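Local coordinates for flagellar hook protein FlgE (Caulobacter crescentus CB15, PDB 5AY6), which builds the flagellar hook, the curved, flexible segment that probably works as a universal joint passing motor torque to the filament, at residues T5-N10 / V279-A284; L173-G178 / L272-Q277; R181-S186 / A198-K203; T244-G249 / P265-D270. All blocks are in the same frame, centred on the assembly; numbering follows the deposited sequence.

Contact 1 (T5-N10 / V279-A284); sequences TRVGVN and VQIDLA
R6 and Q280 lie side by side on one face of a parallel strand pair, both reaching the same way. In each, CG is anti to the backbone N and the chain runs on extended. The guanidinium of R6 therefore comes to rest over the amide of Q280. NE2 of Q280 sits over the centre of the guanidinium, 3.3 Å from CZ of R6, with the two planes 25° apart. The next residue on this face is D282, and it takes the edge of the same guanidinium. NH2 of R6 forms a salt bridge of 3.2 Å to OD2 of D282. OD2 lies in the guanidinium plane, but the carboxylate is turned 63° from it, so OD2 is met from above. The other oxygen, OD1, accepts from the backbone N of A284 in an Asx turn, which should help fix the carboxylate.

V7 and I281 point to the other face. CG2 of V7 packs on CG1 of I281 at 3.7 Å. Further along, CD2 of L283 lies against CB of V9 at 3.6 Å. L173 and I171 of strand 167-174 also pack on V7.

Four backbone bonds join the strands. Three are nearly straight, the shortest from N of D282 to O of V7 at 2.7 Å; the one from N of Q280 to O of T5 is more bent. In the mixed sheet, strand 6-12 also pairs with strand 298-304. This is regular parallel beta pairing, in a FlgE fragment that holds the FlaE D2 region, strand 277-291 included, and the region called the third domain.

Contact 2 (L173-G178 / L272-Q277); sequences LSDSKG and LGIDEQ
A type I beta turn, D175 to G178, closes the hairpin between strands 167-174 and 180-189 and leans on the loop leading into strand 277-291. The turn is also an Asx turn: OD1 of D175 accepts from N of K177 at 2.8 Å. CG of D175 takes the crowded position between backbone N and carbonyl carbon, chi1 55°, which brings the carboxylate back over its own turn. The D175 side chain crosses I274 at about a right angle, with CG of D175 3.7 Å from CG2 of I274. OD2 of D175 forms a salt bridge to R181 on the next strand. An alanine at D175 would probably loosen the turn, since the Asx bond, the R181 salt bridge and the carboxylate contact with I274 would all go.

S176 reaches the loop with its hydroxyl. OG accepts a nearly straight bond of 2.9 Å from N of D275, and CB lies beside OD2 of D275. K177 stretches out fully beyond CG, passing CG2 of I274 on the way. NZ of K177 gives a hydrogen bond to O of L272 at 3.0 Å, from above the carbonyl plane.

These contacts tie the hairpin of one sheet, in the FlaE D2 region, to the loop before a strand of another. Q277, bent at chi2, makes the contact at S174 and D175. Its NE2 donates to O of S174 at 2.9 Å and also to O of T4. Its OE1 lies 3.4 Å from CA of D175 and accepts from a water, which also joins N of S176 and O of D275.

Contact 3 (R181-S186 / A198-K203); sequences RTVTLS and AELRAK
The tight part of this antiparallel strand pair runs from T184 to S186 against E199 to R201. N of T184 bonds to O of R201 at 2.7 Å, and S186 and E199 pair through two backbone bonds. On one face, CD1 of L185 packs on CD2 of L200 at 3.9 Å. On the other, R201 starts from the crowded position, chi1 60°, and runs extended along T184. NE of R201 donates to OG of S186 at 2.8 Å, with OG close to the guanidinium plane. CB of T184 lies over one guanidinium face. E168 grips both groups, with a salt bridge to NH2 of R201 and a hydrogen bond to OG of S186. A leucine at R201 would lose the NE bond and salt bridge, and probably leave the charge of E168 less balanced.

The pair loosens toward T182 and K203. N of K203 to O of T182 is weak, at 3.5 Å. One water bridges those two atoms. A second links O of T182, OG1 of T184 and O of R201.

The hairpin 180-189/195-202 lies mid-sheet, between strands 167-174 and 214-222. Helix 152-157 packs on the face of S186 and R201, and F235 touches L200 on the other.

Contact 4 (T244-G249 / P265-D270); sequences TIKSSG and PPTWAD
Two backbone hydrogen bonds join the segments around K246. N of K246 donates to O of P266 at 2.8 Å, and N of W268 donates to O of K246 at 3.0 Å. Both are nearly straight and lie in the carbonyl planes. They make a single bridge between K246 and T267.

The apolar part rests on I245 and W268, which cross at about a right angle. CG2 of I245 sits over the face of the five-membered ring, 3.5 Å from its centroid, in a CH-pi contact. CD1 of I245 lies over the same face, at the CZ2 and CH2 rim, 3.6 Å from CZ2 of W268. Backbone atoms of S247 and S248 meet the indole near its edge. CG of K246 lies against CG of P265. L207 and I215 also pack on I245 and P266.

Polar side-chain groups make the remaining bonds. OG of S248 donates to O of A269 at 2.8 Å, from above the carbonyl plane, and accepts from N of I274. OG1 of T267 turns back to O of P265 at 2.8 Å. The bent chain of K246 leads NZ away to a salt bridge with E276. A water joins N of G249 to O of W268.

An irregular, proline-bearing loop is here laid alongside the end of strand 242-245, an outer strand of the mixed sheet, the two running in roughly the same direction (42° apart), and is anchored by a tryptophan.

All four contacts lie on one side of the chain's centre. Contacts 2 and 4 are the nearest pair, with centres about 10 Å apart. There N of Q277 meets O of I245 at 2.8 Å, and N of S248 meets O of I274 at 2.9 Å. Contact 3 joins contact 2 through N of L173 and O of R181, 2.7 Å apart. R181 also reaches contact 4, where its CD packs on CZ3 of W268. Contact 1 shares a sheet with contact 4 but does not touch it. L173 packs on V7 and V279, and I281 on L200, so contact 1 meets contacts 2 and 3 through apolar side chains.

Contact 1 (T5-N10 / V279-A284)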
# COMPACT_ATOMS: atom_id res chain seq x y z
N THR A 5 -5.16 15.81 -22.16
CA THR A 5 -5.63 14.48 -22.53
C THR A 5 -4.54 13.42 -22.39
O THR A 5 -4.82 12.23 -22.38
CB THR A 5 -6.14 14.47 -23.98
OG1 THR A 5 -5.11 14.92 -24.86
CG2 THR A 5 -7.35 15.39 -24.12
N ARG A 6 -3.28 13.85 -22.29
CA ARG A 6 -2.19 12.90 -22.15
C ARG A 6 -1.01 13.50 -21.40
O ARG A 6 -0.57 14.60 -21.71
CB ARG A 6 -1.73 12.41 -23.53
CG ARG A 6 -0.60 11.39 -23.47
CD ARG A 6 -0.29 10.80 -24.83
NE ARG A 6 0.82 9.85 -24.77
CZ ARG A 6 1.09 8.94 -25.70
NH1 ARG A 6 0.34 8.86 -26.79
NH2 ARG A 6 2.12 8.12 -25.55
N VAL A 7 -0.52 12.76 -20.42
CA VAL A 7 0.65 13.19 -19.66
C VAL A 7 1.71 12.10 -19.66
O VAL A 7 1.41 10.91 -19.61
CB VAL A 7 0.31 13.57 -18.20
CG1 VAL A 7 -0.77 14.65 -18.18
CG2 VAL A 7 -0.14 12.37 -17.41
N GLY A 8 2.97 12.52 -19.76
CA GLY A 8 4.08 11.59 -19.68
C GLY A 8 4.88 11.90 -18.43
O GLY A 8 5.30 13.04 -18.22
N VAL A 9 5.06 10.90 -17.58
CA VAL A 9 5.83 11.11 -16.36
C VAL A 9 7.26 10.67 -16.57
O VAL A 9 7.52 9.52 -16.92
CB VAL A 9 5.24 10.35 -15.16
CG1 VAL A 9 6.21 10.41 -13.99
CG2 VAL A 9 3.89 10.94 -14.77
N ASN A 10 8.19 11.59 -16.36
CA ASN A 10 9.61 11.29 -16.42
C ASN A 10 10.24 11.52 -15.07
O ASN A 10 10.51 12.66 -14.68
CB ASN A 10 10.29 12.13 -17.49
CG ASN A 10 9.58 12.07 -18.83
OD1 ASN A 10 9.22 11.00 -19.31
ND2 ASN A 10 9.34 13.24 -19.42
N VAL A 279 -7.82 11.09 -19.19
CA VAL A 279 -6.41 11.42 -19.38
C VAL A 279 -5.53 10.18 -19.45
O VAL A 279 -5.46 9.40 -18.50
CB VAL A 279 -5.89 12.33 -18.25
CG1 VAL A 279 -4.55 12.92 -18.64
CG2 VAL A 279 -6.87 13.44 -17.96
N GLN A 280 -4.84 10.01 -20.57
CA GLN A 280 -3.83 8.97 -20.66
C GLN A 280 -2.64 9.38 -19.79
O GLN A 280 -2.17 10.51 -19.86
CB GLN A 280 -3.40 8.75 -22.11
CG GLN A 280 -2.22 7.81 -22.23
CD GLN A 280 -1.90 7.45 -23.67
OE1 GLN A 280 -2.68 7.74 -24.58
NE2 GLN A 280 -0.75 6.82 -23.88
N ILE A 281 -2.16 8.45 -18.98
CA ILE A 281 -1.00 8.72 -18.14
C ILE A 281 0.11 7.74 -18.48
O ILE A 281 0.05 6.56 -18.13
CB ILE A 281 -1.35 8.65 -16.64
CG1 ILE A 281 -2.41 9.71 -16.32
CG2 ILE A 281 -0.10 8.84 -15.79
CD1 ILE A 281 -2.94 9.64 -14.91
N ASP A 282 1.12 8.25 -19.18
CA ASP A 282 2.18 7.43 -19.74
C ASP A 282 3.37 7.37 -18.78
O ASP A 282 4.08 8.35 -18.58
CB ASP A 282 2.59 8.01 -21.10
CG ASP A 282 3.48 7.07 -21.90
OD1 ASP A 282 3.66 5.90 -21.49
OD2 ASP A 282 3.97 7.50 -22.97
N LEU A 283 3.58 6.20 -18.18
CA LEU A 283 4.70 5.99 -17.27
C LEU A 283 5.84 5.19 -17.91
O LEU A 283 6.74 4.74 -17.19
CB LEU A 283 4.24 5.27 -16.00
CG LEU A 283 3.07 5.84 -15.19
CD1 LEU A 283 2.86 5.01 -13.93
CD2 LEU A 283 3.29 7.30 -14.84
N ALA A 284 5.81 5.00 -19.23
CA ALA A 284 6.77 4.10 -19.87
C ALA A 284 7.29 4.55 -21.23
O ALA A 284 7.59 3.72 -22.09
CB ALA A 284 6.14 2.71 -20.01
O HOH W 1 6.56 8.50 -19.72

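Contact 2 (L173-G178 / L272-Q277)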
# COMPACT_ATOMS: atom_id res chain seq x y z
N LEU A 173 -3.32 19.48 -14.63
CA LEU A 173 -4.25 19.31 -15.74
C LEU A 173 -4.95 20.63 -16.04
O LEU A 173 -5.32 21.37 -15.13
CB LEU A 173 -5.30 18.24 -15.41
CG LEU A 173 -4.86 16.83 -15.05
CD1 LEU A 173 -6.08 15.95 -14.78
CD2 LEU A 173 -4.02 16.22 -16.16
N SER A 174 -5.13 20.93 -17.33
CA SER A 174 -6.02 22.00 -17.73
C SER A 174 -7.40 21.42 -17.97
O SER A 174 -7.55 20.46 -18.73
CB SER A 174 -5.51 22.71 -18.99
OG SER A 174 -4.25 23.31 -18.75
N ASP A 175 -8.42 21.97 -17.32
CA ASP A 175 -9.76 21.41 -17.45
C ASP A 175 -10.48 22.02 -18.64
O ASP A 175 -9.88 22.76 -19.42
CB ASP A 175 -10.57 21.62 -16.16
CG ASP A 175 -10.62 23.07 -15.71
OD1 ASP A 175 -10.73 23.97 -16.57
OD2 ASP A 175 -10.58 23.31 -14.49
N SER A 176 -11.77 21.73 -18.76
CA SER A 176 -12.55 22.20 -19.91
C SER A 176 -12.79 23.71 -19.88
O SER A 176 -13.31 24.26 -20.85
CB SER A 176 -13.88 21.46 -19.96
OG SER A 176 -14.62 21.65 -18.77
N LYS A 177 -12.43 24.36 -18.78
CA LYS A 177 -12.57 25.81 -18.68
C LYS A 177 -11.21 26.51 -18.75
O LYS A 177 -11.13 27.73 -18.75
CB LYS A 177 -13.28 26.21 -17.39
CG LYS A 177 -14.76 25.89 -17.37
CD LYS A 177 -15.40 26.31 -16.06
CE LYS A 177 -16.91 26.14 -16.11
NZ LYS A 177 -17.55 26.48 -14.81
N GLY A 178 -10.15 25.71 -18.79
CA GLY A 178 -8.81 26.25 -18.83
C GLY A 178 -8.20 26.46 -17.46
O GLY A 178 -7.08 26.96 -17.34
N LEU A 272 -16.95 23.40 -9.61
CA LEU A 272 -16.01 23.59 -10.71
C LEU A 272 -16.75 23.69 -12.05
O LEU A 272 -16.34 24.43 -12.94
CB LEU A 272 -14.98 22.46 -10.75
CG LEU A 272 -14.17 22.27 -9.47
CD1 LEU A 272 -13.30 21.03 -9.55
CD2 LEU A 272 -13.31 23.50 -9.19
N GLY A 273 -17.84 22.93 -12.17
CA GLY A 273 -18.69 22.97 -13.35
C GLY A 273 -17.97 22.62 -14.64
O GLY A 273 -18.21 23.22 -15.69
N ILE A 274 -17.08 21.64 -14.56
CA ILE A 274 -16.23 21.26 -15.69
C ILE A 274 -16.59 19.87 -16.23
O ILE A 274 -17.27 19.09 -15.57
CB ILE A 274 -14.74 21.28 -15.31
CG1 ILE A 274 -14.50 20.41 -14.07
CG2 ILE A 274 -14.29 22.71 -15.04
CD1 ILE A 274 -13.05 20.39 -13.60
N ASP A 275 -16.11 19.59 -17.45
CA ASP A 275 -16.46 18.38 -18.18
C ASP A 275 -15.70 17.14 -17.73
O ASP A 275 -14.68 17.24 -17.05
CB ASP A 275 -16.23 18.57 -19.68
CG ASP A 275 -17.10 19.66 -20.27
OD1 ASP A 275 -18.22 19.88 -19.76
OD2 ASP A 275 -16.67 20.29 -21.26
N GLU A 276 -16.20 15.98 -18.15
CA GLU A 276 -15.49 14.73 -17.98
C GLU A 276 -14.08 14.87 -18.54
O GLU A 276 -13.88 15.49 -19.58
CB GLU A 276 -16.23 13.60 -18.69
CG GLU A 276 -15.46 12.30 -18.81
CD GLU A 276 -16.30 11.18 -19.38
OE1 GLU A 276 -17.42 10.99 -18.87
OE2 GLU A 276 -15.85 10.51 -20.33
N GLN A 277 -13.11 14.31 -17.83
CA GLN A 277 -11.72 14.42 -18.24
C GLN A 277 -11.02 13.07 -18.25
O GLN A 277 -10.58 12.58 -17.21
CB GLN A 277 -10.98 15.40 -17.33
CG GLN A 277 -9.57 15.74 -17.81
CD GLN A 277 -9.24 17.22 -17.71
OE1 GLN A 277 -9.96 17.99 -17.06
NE2 GLN A 277 -8.15 17.63 -18.36
O HOH W 2 -12.69 19.22 -17.56
O HOH W 3 -20.18 25.69 -16.14

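Contact 3 (R181-S186 / A198-K203)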
# COMPACT_ATOMS: atom_id res chain seq x y z
N ARG A 181 -6.30 21.93 -12.59
CA ARG A 181 -6.53 20.90 -11.58
C ARG A 181 -5.24 20.14 -11.34
O ARG A 181 -4.64 19.62 -12.28
CB ARG A 181 -7.62 19.92 -12.02
CG ARG A 181 -8.89 20.58 -12.51
CD ARG A 181 -9.78 20.97 -11.34
NE ARG A 181 -10.39 22.27 -11.61
CZ ARG A 181 -10.03 23.40 -11.01
NH1 ARG A 181 -9.08 23.38 -10.09
NH2 ARG A 181 -10.64 24.53 -11.32
N THR A 182 -4.81 20.05 -10.09
CA THR A 182 -3.59 19.32 -9.80
C THR A 182 -3.92 17.88 -9.41
O THR A 182 -4.64 17.64 -8.44
CB THR A 182 -2.76 19.98 -8.69
OG1 THR A 182 -2.36 21.29 -9.13
CG2 THR A 182 -1.53 19.15 -8.39
N VAL A 183 -3.40 16.94 -10.19
CA VAL A 183 -3.48 15.53 -9.86
C VAL A 183 -2.10 15.12 -9.38
O VAL A 183 -1.10 15.56 -9.93
CB VAL A 183 -3.95 14.69 -11.07
CG1 VAL A 183 -3.74 13.20 -10.83
CG2 VAL A 183 -5.41 14.98 -11.36
N THR A 184 -2.05 14.31 -8.33
CA THR A 184 -0.76 13.93 -7.77
C THR A 184 -0.61 12.42 -7.76
O THR A 184 -1.55 11.69 -7.45
CB THR A 184 -0.58 14.48 -6.34
OG1 THR A 184 -0.78 15.89 -6.35
CG2 THR A 184 0.81 14.18 -5.81
N LEU A 185 0.58 11.95 -8.13
CA LEU A 185 0.93 10.56 -7.97
C LEU A 185 1.77 10.42 -6.70
O LEU A 185 2.91 10.89 -6.65
CB LEU A 185 1.71 10.05 -9.19
CG LEU A 185 2.29 8.63 -9.10
CD1 LEU A 185 1.20 7.60 -8.87
CD2 LEU A 185 3.08 8.31 -10.38
N SER A 186 1.19 9.80 -5.67
CA SER A 186 1.83 9.68 -4.37
C SER A 186 2.28 8.24 -4.15
O SER A 186 1.52 7.30 -4.40
CB SER A 186 0.88 10.11 -3.25
OG SER A 186 0.51 11.47 -3.41
N ALA A 198 1.14 2.93 -4.48
CA ALA A 198 0.86 4.17 -5.18
C ALA A 198 -0.59 4.60 -5.08
O ALA A 198 -1.50 3.77 -4.97
CB ALA A 198 1.25 4.04 -6.64
N GLU A 199 -0.81 5.91 -5.08
CA GLU A 199 -2.15 6.48 -5.19
C GLU A 199 -2.15 7.60 -6.21
O GLU A 199 -1.20 8.38 -6.30
CB GLU A 199 -2.65 7.00 -3.84
CG GLU A 199 -2.70 5.95 -2.75
CD GLU A 199 -3.00 6.52 -1.37
OE1 GLU A 199 -3.78 7.50 -1.27
OE2 GLU A 199 -2.46 5.98 -0.39
N LEU A 200 -3.22 7.67 -6.99
CA LEU A 200 -3.50 8.85 -7.79
C LEU A 200 -4.57 9.64 -7.04
O LEU A 200 -5.50 9.05 -6.51
CB LEU A 200 -3.96 8.47 -9.19
CG LEU A 200 -2.83 8.05 -10.15
CD1 LEU A 200 -3.42 7.42 -11.40
CD2 LEU A 200 -1.96 9.25 -10.50
N ARG A 201 -4.42 10.95 -6.99
CA ARG A 201 -5.35 11.77 -6.21
C ARG A 201 -5.47 13.17 -6.77
O ARG A 201 -4.49 13.76 -7.23
CB ARG A 201 -4.90 11.82 -4.74
CG ARG A 201 -3.52 12.43 -4.54
CD ARG A 201 -3.03 12.32 -3.09
NE ARG A 201 -1.78 13.05 -2.88
CZ ARG A 201 -1.72 14.36 -2.67
NH1 ARG A 201 -2.83 15.08 -2.66
NH2 ARG A 201 -0.54 14.96 -2.49
N ALA A 202 -6.69 13.70 -6.72
CA ALA A 202 -6.94 15.11 -7.00
C ALA A 202 -6.79 15.88 -5.70
O ALA A 202 -6.64 15.28 -4.64
CB ALA A 202 -8.32 15.31 -7.60
N LYS A 203 -6.83 17.20 -5.79
CA LYS A 203 -6.81 18.03 -4.59
C LYS A 203 -8.04 17.71 -3.74
O LYS A 203 -9.14 17.57 -4.27
CB LYS A 203 -6.78 19.51 -4.96
CG LYS A 203 -6.86 20.47 -3.78
CD LYS A 203 -6.49 21.90 -4.18
CE LYS A 203 -6.57 22.84 -2.99
NZ LYS A 203 -5.91 24.15 -3.26
O HOH W 4 -7.54 18.36 -8.51
O HOH W 5 -3.27 16.64 -6.31

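Contact 4 (T244-G249 / P265-D270)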
# COMPACT_ATOMS: atom_id res chain seq x y z
N THR A 244 -10.26 8.26 -15.87
CA THR A 244 -11.37 9.12 -16.26
C THR A 244 -12.00 9.75 -15.02
O THR A 244 -12.43 9.04 -14.11
CB THR A 244 -12.46 8.34 -17.04
OG1 THR A 244 -11.90 7.78 -18.24
CG2 THR A 244 -13.60 9.28 -17.43
N ILE A 245 -12.03 11.07 -14.99
CA ILE A 245 -12.74 11.79 -13.94
C ILE A 245 -14.05 12.30 -14.55
O ILE A 245 -14.03 12.99 -15.56
CB ILE A 245 -11.92 12.97 -13.38
CG1 ILE A 245 -10.58 12.46 -12.85
CG2 ILE A 245 -12.70 13.68 -12.29
CD1 ILE A 245 -9.67 13.55 -12.32
N LYS A 246 -15.18 11.93 -13.95
CA LYS A 246 -16.47 12.25 -14.54
C LYS A 246 -16.80 13.72 -14.39
O LYS A 246 -16.27 14.40 -13.51
CB LYS A 246 -17.58 11.40 -13.94
CG LYS A 246 -17.29 9.91 -13.98
CD LYS A 246 -17.07 9.40 -15.40
CE LYS A 246 -18.38 9.01 -16.06
NZ LYS A 246 -18.16 8.42 -17.41
N SER A 247 -17.69 14.20 -15.27
CA SER A 247 -18.14 15.58 -15.29
C SER A 247 -18.71 16.02 -13.95
O SER A 247 -19.19 15.20 -13.17
CB SER A 247 -19.21 15.75 -16.38
OG SER A 247 -19.74 17.06 -16.40
N SER A 248 -18.64 17.32 -13.69
CA SER A 248 -19.41 17.88 -12.59
C SER A 248 -20.85 17.45 -12.80
O SER A 248 -21.35 17.48 -13.92
CB SER A 248 -19.28 19.41 -12.55
OG SER A 248 -17.95 19.81 -12.27
N GLY A 249 -21.50 17.00 -11.73
CA GLY A 249 -22.90 16.64 -11.81
C GLY A 249 -23.20 15.27 -12.40
O GLY A 249 -24.37 14.93 -12.57
N PRO A 265 -17.42 6.56 -9.07
CA PRO A 265 -16.16 6.94 -9.70
C PRO A 265 -15.75 8.36 -9.33
O PRO A 265 -16.61 9.13 -8.89
CB PRO A 265 -16.47 6.85 -11.20
CG PRO A 265 -17.94 7.11 -11.28
CD PRO A 265 -18.51 6.43 -10.06
N PRO A 266 -14.46 8.69 -9.49
CA PRO A 266 -14.02 10.07 -9.30
C PRO A 266 -14.84 11.01 -10.16
O PRO A 266 -14.95 10.81 -11.37
CB PRO A 266 -12.55 10.03 -9.75
CG PRO A 266 -12.42 8.79 -10.57
CD PRO A 266 -13.37 7.82 -9.95
N THR A 267 -15.44 12.01 -9.52
CA THR A 267 -16.36 12.93 -10.17
C THR A 267 -16.00 14.35 -9.75
O THR A 267 -15.88 14.61 -8.55
CB THR A 267 -17.82 12.61 -9.80
OG1 THR A 267 -18.12 11.23 -10.08
CG2 THR A 267 -18.79 13.50 -10.55
N TRP A 268 -15.80 15.25 -10.71
CA TRP A 268 -15.45 16.64 -10.42
C TRP A 268 -16.46 17.30 -9.49
O TRP A 268 -17.66 17.07 -9.61
CB TRP A 268 -15.36 17.46 -11.72
CG TRP A 268 -14.19 17.16 -12.61
CD1 TRP A 268 -14.25 16.81 -13.94
CD2 TRP A 268 -12.81 17.20 -12.27
NE1 TRP A 268 -12.99 16.63 -14.43
CE2 TRP A 268 -12.08 16.87 -13.43
CE3 TRP A 268 -12.10 17.50 -11.10
CZ2 TRP A 268 -10.68 16.81 -13.45
CZ3 TRP A 268 -10.71 17.44 -11.12
CH2 TRP A 268 -10.02 17.10 -12.29
N ALA A 269 -15.97 18.13 -8.58
CA ALA A 269 -16.85 18.87 -7.68
C ALA A 269 -17.84 19.70 -8.49
O ALA A 269 -17.48 20.26 -9.53
CB ALA A 269 -16.04 19.76 -6.75
N ASP A 270 -19.09 19.75 -8.04
CA ASP A 270 -20.12 20.55 -8.68
C ASP A 270 -19.71 21.99 -8.99
O ASP A 270 -19.95 22.49 -10.09
CB ASP A 270 -21.36 20.62 -7.79
CG ASP A 270 -22.46 21.49 -8.38
OD1 ASP A 270 -22.74 21.37 -9.59
OD2 ASP A 270 -23.01 22.33 -7.63
O HOH W 6 -20.27 16.86 -9.25